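Local structure of nonribosomal peptide synthase (Streptomyces sp. MJ635-86F5, 5JJP) at residues Ala103-Gly108 with Pro181-Phe186; Arg222-Ser227 with Ala264-Ala269; Leu353-Ala358 with Ala362-Tyr367. The protein adenylates aliphatic beta-amino acids, probably at the expense of ATP, as ANL-superfamily ligases do. All coordinates share one frame; numbering follows the deposited sequence.

Contact 1: residues Ala103-Gly108 with Pro181-Phe186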
ATOM      1  N   ALA A 103     -11.393   6.097  -8.537  1.00 13.32           N
ATOM      2  CA  ALA A 103     -11.984   7.263  -9.153  1.00 13.92           C
ATOM      3  C   ALA A 103     -11.075   8.483  -8.873  1.00 14.63           C
ATOM      4  O   ALA A 103     -10.745   9.226  -9.786  1.00 15.08           O
ATOM      5  CB  ALA A 103     -13.381   7.506  -8.617  1.00 14.32           C
ATOM      6  N   CYS A 104     -10.618   8.636  -7.633  1.00 14.03           N
ATOM      7  CA  CYS A 104      -9.703   9.740  -7.312  1.00 13.92           C
ATOM      8  C   CYS A 104      -8.429   9.705  -8.172  1.00 14.80           C
ATOM      9  O   CYS A 104      -7.994  10.752  -8.658  1.00 12.86           O
ATOM     10  CB  CYS A 104      -9.313   9.733  -5.835  1.00 13.43           C
ATOM     11  SG  CYS A 104     -10.699  10.083  -4.700  1.00 12.32           S
ATOM     12  N   PHE A 105      -7.827   8.516  -8.313  1.00 14.67           N
ATOM     13  CA  PHE A 105      -6.657   8.387  -9.188  1.00 14.56           C
ATOM     14  C   PHE A 105      -6.952   8.929 -10.579  1.00 15.43           C
ATOM     15  O   PHE A 105      -6.105   9.661 -11.133  1.00 15.81           O
ATOM     16  CB  PHE A 105      -6.223   6.943  -9.395  1.00 13.57           C
ATOM     17  CG  PHE A 105      -5.577   6.277  -8.197  1.00 13.61           C
ATOM     18  CD1 PHE A 105      -4.847   6.989  -7.259  1.00 13.87           C
ATOM     19  CD2 PHE A 105      -5.640   4.888  -8.078  1.00 12.75           C
ATOM     20  CE1 PHE A 105      -4.193   6.346  -6.242  1.00 14.41           C
ATOM     21  CE2 PHE A 105      -5.006   4.246  -7.048  1.00 12.77           C
ATOM     22  CZ  PHE A 105      -4.275   4.956  -6.128  1.00 13.05           C
ATOM     23  N   SER A 106      -8.091   8.536 -11.155  1.00 14.64           N
ATOM     24  CA  SER A 106      -8.445   8.889 -12.544  1.00 15.69           C
ATOM     25  C   SER A 106      -8.624  10.400 -12.721  1.00 15.65           C
ATOM     26  O   SER A 106      -8.321  10.942 -13.799  1.00 19.21           O
ATOM     27  CB  SER A 106      -9.690   8.129 -13.045  1.00 16.04           C
ATOM     28  OG  SER A 106     -10.848   8.591 -12.354  1.00 17.35           O
ATOM     29  N   LEU A 107      -9.106  11.080 -11.690  1.00 15.24           N
ATOM     30  CA  LEU A 107      -9.375  12.532 -11.698  1.00 14.06           C
ATOM     31  C   LEU A 107      -8.154  13.324 -11.250  1.00 14.32           C
ATOM     32  O   LEU A 107      -8.147  14.514 -11.337  1.00 15.97           O
ATOM     33  CB  LEU A 107     -10.545  12.831 -10.749  1.00 14.61           C
ATOM     34  CG  LEU A 107     -11.916  12.243 -11.189  1.00 15.00           C
ATOM     35  CD1 LEU A 107     -13.061  12.554 -10.243  1.00 15.40           C
ATOM     36  CD2 LEU A 107     -12.265  12.715 -12.600  1.00 15.18           C
ATOM     37  N   GLY A 108      -7.107  12.655 -10.805  1.00 13.57           N
ATOM     38  CA  GLY A 108      -5.933  13.312 -10.325  1.00 13.99           C
ATOM     39  C   GLY A 108      -6.122  13.974  -8.985  1.00 13.45           C
ATOM     40  O   GLY A 108      -5.476  14.991  -8.719  1.00 12.57           O
ATOM     41  N   PRO A 181       0.787  13.947  -7.769  1.00 15.39           N
ATOM     42  CA  PRO A 181       0.498  13.176  -6.576  1.00 15.82           C
ATOM     43  C   PRO A 181      -0.738  12.293  -6.693  1.00 15.65           C
ATOM     44  O   PRO A 181      -1.776  12.735  -7.191  1.00 14.29           O
ATOM     45  CB  PRO A 181       0.212  14.223  -5.514  1.00 16.12           C
ATOM     46  CG  PRO A 181       0.113  15.521  -6.198  1.00 15.91           C
ATOM     47  CD  PRO A 181       0.769  15.392  -7.520  1.00 16.16           C
ATOM     48  N   ALA A 182      -0.592  11.043  -6.263  1.00 14.24           N
ATOM     49  CA  ALA A 182      -1.664  10.078  -6.333  1.00 13.40           C
ATOM     50  C   ALA A 182      -2.329   9.920  -4.961  1.00 12.80           C
ATOM     51  O   ALA A 182      -3.500   9.704  -4.875  1.00 12.49           O
ATOM     52  CB  ALA A 182      -1.118   8.735  -6.832  1.00 13.30           C
ATOM     53  N   TYR A 183      -1.539   9.944  -3.909  1.00 13.25           N
ATOM     54  CA  TYR A 183      -2.040   9.898  -2.554  1.00 13.16           C
ATOM     55  C   TYR A 183      -1.039  10.469  -1.574  1.00 12.86           C
ATOM     56  O   TYR A 183       0.112  10.675  -1.888  1.00 12.56           O
ATOM     57  CB  TYR A 183      -2.407   8.463  -2.171  1.00 13.76           C
ATOM     58  CG  TYR A 183      -1.276   7.489  -2.130  1.00 14.64           C
ATOM     59  CD1 TYR A 183      -0.526   7.335  -0.977  1.00 16.26           C
ATOM     60  CD2 TYR A 183      -0.954   6.691  -3.227  1.00 15.42           C
ATOM     61  CE1 TYR A 183       0.552   6.447  -0.931  1.00 16.91           C
ATOM     62  CE2 TYR A 183       0.095   5.777  -3.181  1.00 15.59           C
ATOM     63  CZ  TYR A 183       0.843   5.652  -2.021  1.00 15.97           C
ATOM     64  OH  TYR A 183       1.928   4.775  -1.925  1.00 16.71           O
ATOM     65  N   LEU A 184      -1.518  10.725  -0.389  1.00 15.63           N
ATOM     66  CA  LEU A 184      -0.722  11.217   0.735  1.00 17.56           C
ATOM     67  C   LEU A 184      -1.001  10.375   1.960  1.00 18.82           C
ATOM     68  O   LEU A 184      -2.178  10.143   2.320  1.00 20.89           O
ATOM     69  CB  LEU A 184      -1.148  12.612   1.141  1.00 18.88           C
ATOM     70  CG  LEU A 184      -0.464  13.842   0.593  1.00 20.69           C
ATOM     71  CD1 LEU A 184      -0.821  13.949  -0.882  1.00 20.62           C
ATOM     72  CD2 LEU A 184      -0.943  15.082   1.354  1.00 21.30           C
ATOM     73  N   ILE A 185       0.057  10.001   2.646  1.00 19.25           N
ATOM     74  CA  ILE A 185      -0.060   9.279   3.886  1.00 19.37           C
ATOM     75  C   ILE A 185       0.661  10.106   4.930  1.00 19.60           C
ATOM     76  O   ILE A 185       1.844  10.359   4.825  1.00 18.59           O
ATOM     77  CB  ILE A 185       0.594   7.875   3.802  1.00 19.45           C
ATOM     78  CG1 ILE A 185       0.057   7.071   2.615  1.00 19.39           C
ATOM     79  CG2 ILE A 185       0.372   7.097   5.078  1.00 21.74           C
ATOM     80  CD1 ILE A 185      -1.365   6.628   2.762  1.00 20.38           C
ATOM     81  N   PHE A 186      -0.029  10.380   6.015  1.00 21.98           N
ATOM     82  CA  PHE A 186       0.570  11.079   7.125  1.00 22.97           C
ATOM     83  C   PHE A 186       1.142  10.105   8.148  1.00 25.96           C
ATOM     84  O   PHE A 186       0.504   9.166   8.535  1.00 23.48           O
ATOM     85  CB  PHE A 186      -0.432  12.033   7.746  1.00 23.44           C
ATOM     86  CG  PHE A 186      -0.615  13.280   6.938  1.00 22.96           C
ATOM     87  CD1 PHE A 186      -0.022  14.454   7.328  1.00 24.54           C
ATOM     88  CD2 PHE A 186      -1.327  13.256   5.767  1.00 23.39           C
ATOM     89  CE1 PHE A 186      -0.159  15.609   6.583  1.00 24.17           C
ATOM     90  CE2 PHE A 186      -1.472  14.390   5.011  1.00 24.34           C
ATOM     91  CZ  PHE A 186      -0.879  15.572   5.419  1.00 25.33           C
TER
HETATM   92  O   HOH W   1      -2.755  15.100  -8.480  1.00 18.28           O
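Phe105, on the last turn of helix 95-107, carries this contact: its ring points an edge corner, CE1, at Ala182, near the start of strand 181-186. Their CA atoms, 6.0 Å apart, are the closest CA pair between the segments. The ring presents an edge, not a face. Its CE1 lies 3.7 Å from Ala182 O, which sits in the ring plane, and 3.9 Å from Ala182 CB, so the aromatic C-H rim meets a carbonyl oxygen and a methyl group together. CG stands opposite the carbonyl carbon of Phe105 itself (chi1 -72°), which swings the ring off the helix far enough to reach the strand. The same CE1 then approaches Tyr183 CD2 at 4.4 Å, and here two aromatic rims meet edge to edge. The Phe105 ring also meets those of Phe101 and Phe111, while Leu31 touches both Phe105 and Ala182. With only an alanine at Phe105, Ala182 and the edge of Tyr183 would probably face a gap, and Phe101 and Phe111 would lose the ring they pack against. No direct hydrogen bond joins the segments, but a water donates to Gly108 O (2.7 Å) and to Pro181 O (2.9 Å), tying the helix end to the strand start. Gly108, with positive phi, closes the helix in a Schellman motif and brings its carbonyl to that water. Ala182 and Tyr183 form a classic beta bulge opposite Met199. Helix end against bulged strand start is consistent with the layered alpha-beta sandwich of adenylate-forming enzymes, and the strand leads into residues 188-193, which are not modelled and, from their sequence, probably belong to the Ser/Thr/Gly-rich signature loop of this family.

Contact 2: residues Arg222-Ser227 with Ala264-Ala269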
ATOM      1  N   ARG A 222      -5.915 -15.567  -3.934  1.00 15.43           N
ATOM      2  CA  ARG A 222      -6.928 -14.766  -3.255  1.00 16.96           C
ATOM      3  C   ARG A 222      -6.250 -14.230  -2.019  1.00 15.77           C
ATOM      4  O   ARG A 222      -5.807 -14.994  -1.179  1.00 17.59           O
ATOM      5  CB  ARG A 222      -8.117 -15.626  -2.897  1.00 19.10           C
ATOM      6  CG  ARG A 222      -8.756 -16.249  -4.120  1.00 24.02           C
ATOM      7  CD  ARG A 222      -9.952 -17.091  -3.757  1.00 28.77           C
ATOM      8  NE  ARG A 222     -11.078 -16.722  -4.606  1.00 34.08           N
ATOM      9  CZ  ARG A 222     -12.351 -16.664  -4.218  1.00 37.89           C
ATOM     10  NH1 ARG A 222     -12.718 -16.866  -2.950  1.00 39.93           N
ATOM     11  NH2 ARG A 222     -13.268 -16.312  -5.104  1.00 43.67           N
ATOM     12  N   VAL A 223      -6.163 -12.922  -1.896  1.00 15.16           N
ATOM     13  CA  VAL A 223      -5.268 -12.300  -0.905  1.00 12.97           C
ATOM     14  C   VAL A 223      -6.055 -11.669   0.201  1.00 12.25           C
ATOM     15  O   VAL A 223      -6.888 -10.791  -0.041  1.00 11.75           O
ATOM     16  CB  VAL A 223      -4.421 -11.245  -1.555  1.00 13.48           C
ATOM     17  CG1 VAL A 223      -3.460 -10.604  -0.539  1.00 12.59           C
ATOM     18  CG2 VAL A 223      -3.649 -11.877  -2.717  1.00 15.02           C
ATOM     19  N   ALA A 224      -5.834 -12.151   1.425  1.00 12.29           N
ATOM     20  CA  ALA A 224      -6.416 -11.558   2.580  1.00 12.88           C
ATOM     21  C   ALA A 224      -5.536 -10.365   2.967  1.00 14.27           C
ATOM     22  O   ALA A 224      -4.399 -10.550   3.364  1.00 17.39           O
ATOM     23  CB  ALA A 224      -6.460 -12.543   3.711  1.00 13.32           C
ATOM     24  N   VAL A 225      -6.090  -9.161   2.911  1.00 14.51           N
ATOM     25  CA  VAL A 225      -5.422  -7.924   3.397  1.00 14.94           C
ATOM     26  C   VAL A 225      -5.946  -7.596   4.817  1.00 14.07           C
ATOM     27  O   VAL A 225      -7.080  -7.237   5.020  1.00 15.63           O
ATOM     28  CB  VAL A 225      -5.723  -6.788   2.426  1.00 14.50           C
ATOM     29  CG1 VAL A 225      -5.048  -5.472   2.872  1.00 14.81           C
ATOM     30  CG2 VAL A 225      -5.286  -7.157   1.015  1.00 13.96           C
ATOM     31  N   THR A 226      -5.137  -7.808   5.826  1.00 14.07           N
ATOM     32  CA  THR A 226      -5.586  -7.630   7.169  1.00 14.46           C
ATOM     33  C   THR A 226      -5.450  -6.189   7.675  1.00 14.93           C
ATOM     34  O   THR A 226      -6.093  -5.814   8.625  1.00 15.44           O
ATOM     35  CB  THR A 226      -4.804  -8.537   8.113  1.00 14.10           C
ATOM     36  OG1 THR A 226      -3.427  -8.233   8.017  1.00 13.49           O
ATOM     37  CG2 THR A 226      -5.048 -10.023   7.741  1.00 14.75           C
ATOM     38  N   SER A 227      -4.593  -5.410   7.070  1.00 16.12           N
ATOM     39  CA  SER A 227      -4.279  -4.106   7.620  1.00 18.16           C
ATOM     40  C   SER A 227      -5.394  -3.106   7.258  1.00 17.82           C
ATOM     41  O   SER A 227      -6.000  -3.183   6.175  1.00 17.29           O
ATOM     42  CB  SER A 227      -2.849  -3.684   7.260  1.00 19.15           C
ATOM     43  OG  SER A 227      -2.877  -2.948   6.085  1.00 25.21           O
ATOM     44  N   ALA A 264     -11.882 -18.950  10.378  1.00 21.86           N
ATOM     45  CA  ALA A 264     -13.012 -19.451   9.582  1.00 20.83           C
ATOM     46  C   ALA A 264     -13.141 -18.651   8.287  1.00 23.27           C
ATOM     47  O   ALA A 264     -13.472 -19.192   7.238  1.00 21.80           O
ATOM     48  CB  ALA A 264     -14.309 -19.348  10.356  1.00 20.75           C
ATOM     49  N   PHE A 265     -12.855 -17.346   8.374  1.00 23.85           N
ATOM     50  CA  PHE A 265     -12.926 -16.475   7.215  1.00 23.03           C
ATOM     51  C   PHE A 265     -11.880 -16.883   6.186  1.00 20.93           C
ATOM     52  O   PHE A 265     -12.160 -16.876   5.031  1.00 23.29           O
ATOM     53  CB  PHE A 265     -12.744 -15.007   7.642  1.00 25.39           C
ATOM     54  CG  PHE A 265     -12.945 -14.024   6.532  1.00 24.58           C
ATOM     55  CD1 PHE A 265     -14.207 -13.744   6.078  1.00 25.48           C
ATOM     56  CD2 PHE A 265     -11.854 -13.368   5.953  1.00 26.46           C
ATOM     57  CE1 PHE A 265     -14.397 -12.842   5.046  1.00 27.23           C
ATOM     58  CE2 PHE A 265     -12.043 -12.449   4.934  1.00 25.37           C
ATOM     59  CZ  PHE A 265     -13.314 -12.186   4.484  1.00 25.61           C
ATOM     60  N   LEU A 266     -10.679 -17.230   6.615  1.00 21.60           N
ATOM     61  CA  LEU A 266      -9.655 -17.657   5.668  1.00 22.35           C
ATOM     62  C   LEU A 266     -10.074 -18.918   4.919  1.00 22.98           C
ATOM     63  O   LEU A 266      -9.742 -19.060   3.758  1.00 22.69           O
ATOM     64  CB  LEU A 266      -8.300 -17.907   6.339  1.00 22.98           C
ATOM     65  CG  LEU A 266      -7.690 -16.744   7.131  1.00 24.61           C
ATOM     66  CD1 LEU A 266      -6.288 -17.127   7.584  1.00 24.83           C
ATOM     67  CD2 LEU A 266      -7.639 -15.440   6.342  1.00 22.10           C
ATOM     68  N   HIS A 267     -10.815 -19.813   5.571  1.00 24.10           N
ATOM     69  CA  HIS A 267     -11.480 -20.927   4.852  1.00 24.89           C
ATOM     70  C   HIS A 267     -12.636 -20.483   4.013  1.00 22.86           C
ATOM     71  O   HIS A 267     -12.722 -20.825   2.870  1.00 24.57           O
ATOM     72  CB  HIS A 267     -12.019 -21.992   5.848  1.00 25.85           C
ATOM     73  CG  HIS A 267     -10.967 -22.895   6.372  1.00 26.75           C
ATOM     74  ND1 HIS A 267     -10.525 -23.994   5.664  1.00 31.64           N
ATOM     75  CD2 HIS A 267     -10.236 -22.856   7.516  1.00 28.05           C
ATOM     76  CE1 HIS A 267      -9.587 -24.612   6.372  1.00 33.28           C
ATOM     77  NE2 HIS A 267      -9.408 -23.951   7.509  1.00 28.10           N
ATOM     78  N   GLU A 268     -13.551 -19.717   4.584  1.00 22.81           N
ATOM     79  CA  GLU A 268     -14.744 -19.306   3.826  1.00 24.27           C
ATOM     80  C   GLU A 268     -14.355 -18.665   2.516  1.00 22.39           C
ATOM     81  O   GLU A 268     -14.912 -18.997   1.469  1.00 23.63           O
ATOM     82  CB  GLU A 268     -15.626 -18.345   4.643  1.00 28.12           C
ATOM     83  CG  GLU A 268     -17.066 -18.244   4.144  1.00 31.84           C
ATOM     84  CD  GLU A 268     -17.898 -17.124   4.817  1.00 35.86           C
ATOM     85  OE1 GLU A 268     -17.432 -16.449   5.775  1.00 40.96           O
ATOM     86  OE2 GLU A 268     -19.050 -16.917   4.375  1.00 41.08           O
ATOM     87  N   ALA A 269     -13.387 -17.752   2.549  1.00 20.25           N
ATOM     88  CA  ALA A 269     -12.977 -17.039   1.321  1.00 19.42           C
ATOM     89  C   ALA A 269     -11.829 -17.739   0.555  1.00 18.13           C
ATOM     90  O   ALA A 269     -11.326 -17.200  -0.412  1.00 16.54           O
ATOM     91  CB  ALA A 269     -12.574 -15.615   1.663  1.00 21.20           C
TER
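Arg222 and Ala269 mark one end of this strand-helix pair and Ala224 and Leu266 the other, with CA atoms 7.9 Å and 7.6 Å apart. Strand 222-225 thus passes the last turn of helix 259-268 with the CB atoms of Arg222 and Ala224 pointing toward it, and Ala269 is the first residue to leave helical geometry. This helix belongs to the connection from strand 247-250 to strand 273-276, which flank strand 222-225, all three parallel, in a mixed sheet, so the crossover covers the strand between them.

At the apolar end, Ala224 CB meets a single branch of Leu266, CD2, at 4.1 Å. Ala224 is also touched by Val251 and Ile271, and Leu266 by Leu295. At the other end, Arg222 bends at chi3 (131°) and brings its NH1 to Ala269 O at 2.9 Å, an N-H...O angle of 155°. The carbonyl oxygen lies nearly in the guanidinium plane, at its edge, but the donor stands above the carbonyl plane, 52° out of it, and so is not on a lone pair. The aliphatic part joins in, with Arg222 CD 3.6 Å from Ala269 O.

Ala269 O lies near the C-terminal end of the helix, the negative end of its dipole, so a cationic guanidinium there is probably favoured by more than the hydrogen bond alone.

Contact 3: residues Leu353-Ala358 with Ala362-Tyr367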
ATOM      1  N   LEU A 353      17.049 -12.134  10.710  1.00 39.81           N
ATOM      2  CA  LEU A 353      16.607 -12.335   9.327  1.00 37.41           C
ATOM      3  C   LEU A 353      17.183 -11.235   8.432  1.00 33.33           C
ATOM      4  O   LEU A 353      17.131 -10.060   8.778  1.00 33.25           O
ATOM      5  CB  LEU A 353      15.094 -12.272   9.288  1.00 40.89           C
ATOM      6  CG  LEU A 353      14.318 -13.366   8.574  1.00 42.59           C
ATOM      7  CD1 LEU A 353      14.674 -14.744   9.081  1.00 42.74           C
ATOM      8  CD2 LEU A 353      12.850 -13.082   8.827  1.00 46.11           C
ATOM      9  N   THR A 354      17.764 -11.602   7.304  1.00 27.45           N
ATOM     10  CA  THR A 354      18.240 -10.603   6.365  1.00 25.99           C
ATOM     11  C   THR A 354      17.092  -9.805   5.728  1.00 28.64           C
ATOM     12  O   THR A 354      15.954 -10.315   5.583  1.00 32.98           O
ATOM     13  CB  THR A 354      19.121 -11.225   5.255  1.00 24.36           C
ATOM     14  OG1 THR A 354      19.725 -10.182   4.495  1.00 24.06           O
ATOM     15  CG2 THR A 354      18.329 -12.163   4.310  1.00 24.59           C
ATOM     16  N   ILE A 355      17.387  -8.577   5.305  1.00 25.00           N
ATOM     17  CA  ILE A 355      16.452  -7.829   4.467  1.00 24.52           C
ATOM     18  C   ILE A 355      16.904  -7.844   3.010  1.00 26.47           C
ATOM     19  O   ILE A 355      16.294  -7.216   2.151  1.00 27.62           O
ATOM     20  CB  ILE A 355      16.219  -6.382   4.993  1.00 25.34           C
ATOM     21  CG1 ILE A 355      17.522  -5.594   5.065  1.00 24.99           C
ATOM     22  CG2 ILE A 355      15.580  -6.419   6.374  1.00 25.08           C
ATOM     23  CD1 ILE A 355      17.358  -4.123   5.412  1.00 25.16           C
ATOM     24  N   GLY A 356      17.983  -8.555   2.725  1.00 25.59           N
ATOM     25  CA  GLY A 356      18.297  -8.935   1.366  1.00 26.02           C
ATOM     26  C   GLY A 356      18.764  -7.802   0.509  1.00 25.35           C
ATOM     27  O   GLY A 356      19.515  -6.955   0.973  1.00 25.72           O
ATOM     28  N   TYR A 357      18.365  -7.832  -0.761  1.00 28.03           N
ATOM     29  CA  TYR A 357      18.652  -6.769  -1.726  1.00 30.61           C
ATOM     30  C   TYR A 357      17.385  -6.028  -2.038  1.00 27.57           C
ATOM     31  O   TYR A 357      16.314  -6.604  -1.961  1.00 25.50           O
ATOM     32  CB  TYR A 357      19.154  -7.340  -3.055  1.00 37.15           C
ATOM     33  CG  TYR A 357      20.360  -8.272  -2.966  1.00 40.38           C
ATOM     34  CD1 TYR A 357      21.634  -7.761  -2.766  1.00 43.52           C
ATOM     35  CD2 TYR A 357      20.214  -9.646  -3.141  1.00 43.46           C
ATOM     36  CE1 TYR A 357      22.732  -8.581  -2.693  1.00 47.97           C
ATOM     37  CE2 TYR A 357      21.308 -10.490  -3.102  1.00 46.52           C
ATOM     38  CZ  TYR A 357      22.567  -9.954  -2.860  1.00 51.37           C
ATOM     39  OH  TYR A 357      23.672 -10.771  -2.805  1.00 47.46           O
ATOM     40  N   ALA A 358      17.490  -4.748  -2.379  1.00 25.21           N
ATOM     41  CA  ALA A 358      16.315  -4.003  -2.812  1.00 26.24           C
ATOM     42  C   ALA A 358      15.549  -4.774  -3.878  1.00 25.62           C
ATOM     43  O   ALA A 358      16.113  -5.602  -4.544  1.00 26.72           O
ATOM     44  CB  ALA A 358      16.713  -2.654  -3.346  1.00 25.19           C
ATOM     45  N   ALA A 362      15.440  -1.459  -8.037  1.00 22.01           N
ATOM     46  CA  ALA A 362      15.911  -0.555  -6.996  1.00 22.61           C
ATOM     47  C   ALA A 362      17.242  -1.039  -6.488  1.00 22.98           C
ATOM     48  O   ALA A 362      17.658  -2.143  -6.838  1.00 23.66           O
ATOM     49  CB  ALA A 362      14.929  -0.507  -5.851  1.00 22.75           C
ATOM     50  N   GLU A 363      17.888  -0.242  -5.641  1.00 24.14           N
ATOM     51  CA  GLU A 363      19.152  -0.623  -5.015  1.00 24.83           C
ATOM     52  C   GLU A 363      19.313   0.098  -3.684  1.00 27.53           C
ATOM     53  O   GLU A 363      19.029   1.306  -3.538  1.00 22.51           O
ATOM     54  CB  GLU A 363      20.315  -0.267  -5.936  1.00 27.85           C
ATOM     55  CG  GLU A 363      21.666  -0.910  -5.612  1.00 28.18           C
ATOM     56  CD  GLU A 363      22.786  -0.178  -6.349  1.00 30.80           C
ATOM     57  OE1 GLU A 363      23.168   0.933  -5.894  1.00 33.43           O
ATOM     58  OE2 GLU A 363      23.275  -0.689  -7.393  1.00 31.33           O
ATOM     59  N   MET A 364      19.800  -0.633  -2.685  1.00 28.29           N
ATOM     60  CA  MET A 364      20.073   0.001  -1.407  1.00 26.64           C
ATOM     61  C   MET A 364      21.425  -0.437  -0.923  1.00 28.20           C
ATOM     62  O   MET A 364      21.868  -1.543  -1.212  1.00 24.81           O
ATOM     63  CB  MET A 364      18.994  -0.315  -0.386  1.00 23.69           C
ATOM     64  CG  MET A 364      18.760  -1.780  -0.150  1.00 21.82           C
ATOM     65  SD  MET A 364      17.421  -2.063   1.045  1.00 18.40           S
ATOM     66  CE  MET A 364      17.645  -3.809   1.228  1.00 21.73           C
ATOM     67  N   ASP A 365      22.100   0.482  -0.231  1.00 31.24           N
ATOM     68  CA  ASP A 365      23.416   0.231   0.349  1.00 31.96           C
ATOM     69  C   ASP A 365      23.557   1.067   1.608  1.00 31.34           C
ATOM     70  O   ASP A 365      22.696   1.892   1.919  1.00 25.06           O
ATOM     71  CB  ASP A 365      24.527   0.568  -0.652  1.00 32.82           C
ATOM     72  CG  ASP A 365      25.889  -0.119  -0.312  1.00 34.86           C
ATOM     73  OD1 ASP A 365      25.965  -0.982   0.624  1.00 29.89           O
ATOM     74  OD2 ASP A 365      26.887   0.250  -0.983  1.00 37.89           O
ATOM     75  N   VAL A 366      24.654   0.851   2.328  1.00 30.95           N
ATOM     76  CA  VAL A 366      24.799   1.350   3.693  1.00 31.20           C
ATOM     77  C   VAL A 366      25.889   2.428   3.657  1.00 31.59           C
ATOM     78  O   VAL A 366      26.873   2.274   2.937  1.00 29.71           O
ATOM     79  CB  VAL A 366      25.024   0.124   4.586  1.00 33.82           C
ATOM     80  CG1 VAL A 366      26.121   0.312   5.579  1.00 35.88           C
ATOM     81  CG2 VAL A 366      23.724  -0.256   5.267  1.00 34.23           C
ATOM     82  N   TYR A 367      25.667   3.545   4.357  1.00 30.43           N
ATOM     83  CA  TYR A 367      26.531   4.739   4.257  1.00 29.68           C
ATOM     84  C   TYR A 367      26.992   5.214   5.595  1.00 29.68           C
ATOM     85  O   TYR A 367      26.235   5.181   6.541  1.00 28.31           O
ATOM     86  CB  TYR A 367      25.811   5.891   3.563  1.00 29.43           C
ATOM     87  CG  TYR A 367      25.832   5.753   2.043  1.00 30.78           C
ATOM     88  CD1 TYR A 367      25.005   4.834   1.399  1.00 31.50           C
ATOM     89  CD2 TYR A 367      26.707   6.491   1.267  1.00 29.41           C
ATOM     90  CE1 TYR A 367      25.044   4.658   0.031  1.00 30.26           C
ATOM     91  CE2 TYR A 367      26.749   6.324  -0.094  1.00 30.53           C
ATOM     92  CZ  TYR A 367      25.933   5.387  -0.710  1.00 30.30           C
ATOM     93  OH  TYR A 367      25.954   5.257  -2.081  1.00 33.73           O
TER
HETATM   94  O   HOH W   2      19.799  -3.636  -2.882  1.00 22.78           O
HETATM   95  O   HOH W   3      17.663  -5.291  -6.708  1.00 35.68           O
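Met364 reaches across from strand 363-367 and sets its terminal methyl into a shallow hollow in the backbone of Ile355-Ala358. CG occupies the crowded position between the backbone N and the carbonyl carbon (chi1 56°), and beyond it the chain runs straight out, which delivers CE to the loop. There CE rests against main-chain atoms on the loop side: Gly356 O and Ala358 N each lie 3.7 Å from it, and Ile355 O 3.8 Å. The side of the hollow is finished by the Ile355 side chain, whose CD1 stands 4.2 Å from CE. Tyr329, Ile383 and Leu433 also touch both Ile355 and Met364, so residues of two sheets, as well as the loop, pack on the methionine.

The reverse bump is Ala358. Its methyl presses on the strand's first peptide, with CB 3.5 Å from Glu363 N, and it also touches Ala362 CB. On its other flank the same methyl lies 3.9 Å from Met364 CG, so it fills the notch between the start of the strand and the root of the methionine side chain. No hydrogen bond passes directly between the segments. Instead, a water accepts from both Ala358 N and Met364 N, 2.6 Å and 3.0 Å away, and fastens the two backbones where they diverge.

Further back, Thr354 OG1 accepts from Gly356 N in an ST turn, and Ile355 with Gly356 forms a classic beta bulge against Leu433. A bulged loop folded over strand 363-367, which pairs with strand 381-386 in an antiparallel sheet, is consistent with the small beta-subdomain of adenylate-forming enzymes.

In the fold
The three contacts follow one another along the chain and none touches another. Their centres are about 27 Å (contacts 1 and 2), 29 Å (1 and 3) and 31 Å (2 and 3) apart. Contacts 1 and 2 lie on opposite sides of the chain's centre, yet their nearest atoms come within about 10 Å; from contact 3 the gaps are about 15 Å to contact 1 and 17 Å to contact 2. Contact 2 and contact 3 are related through one sheet: strand 222-225 belongs to it, and its strand 324-329 supplies the Tyr329 that packs on contact 3. Contact 1 lies closest in sequence to the unmodelled residues 188-193, probably part of the nucleotide-binding loop.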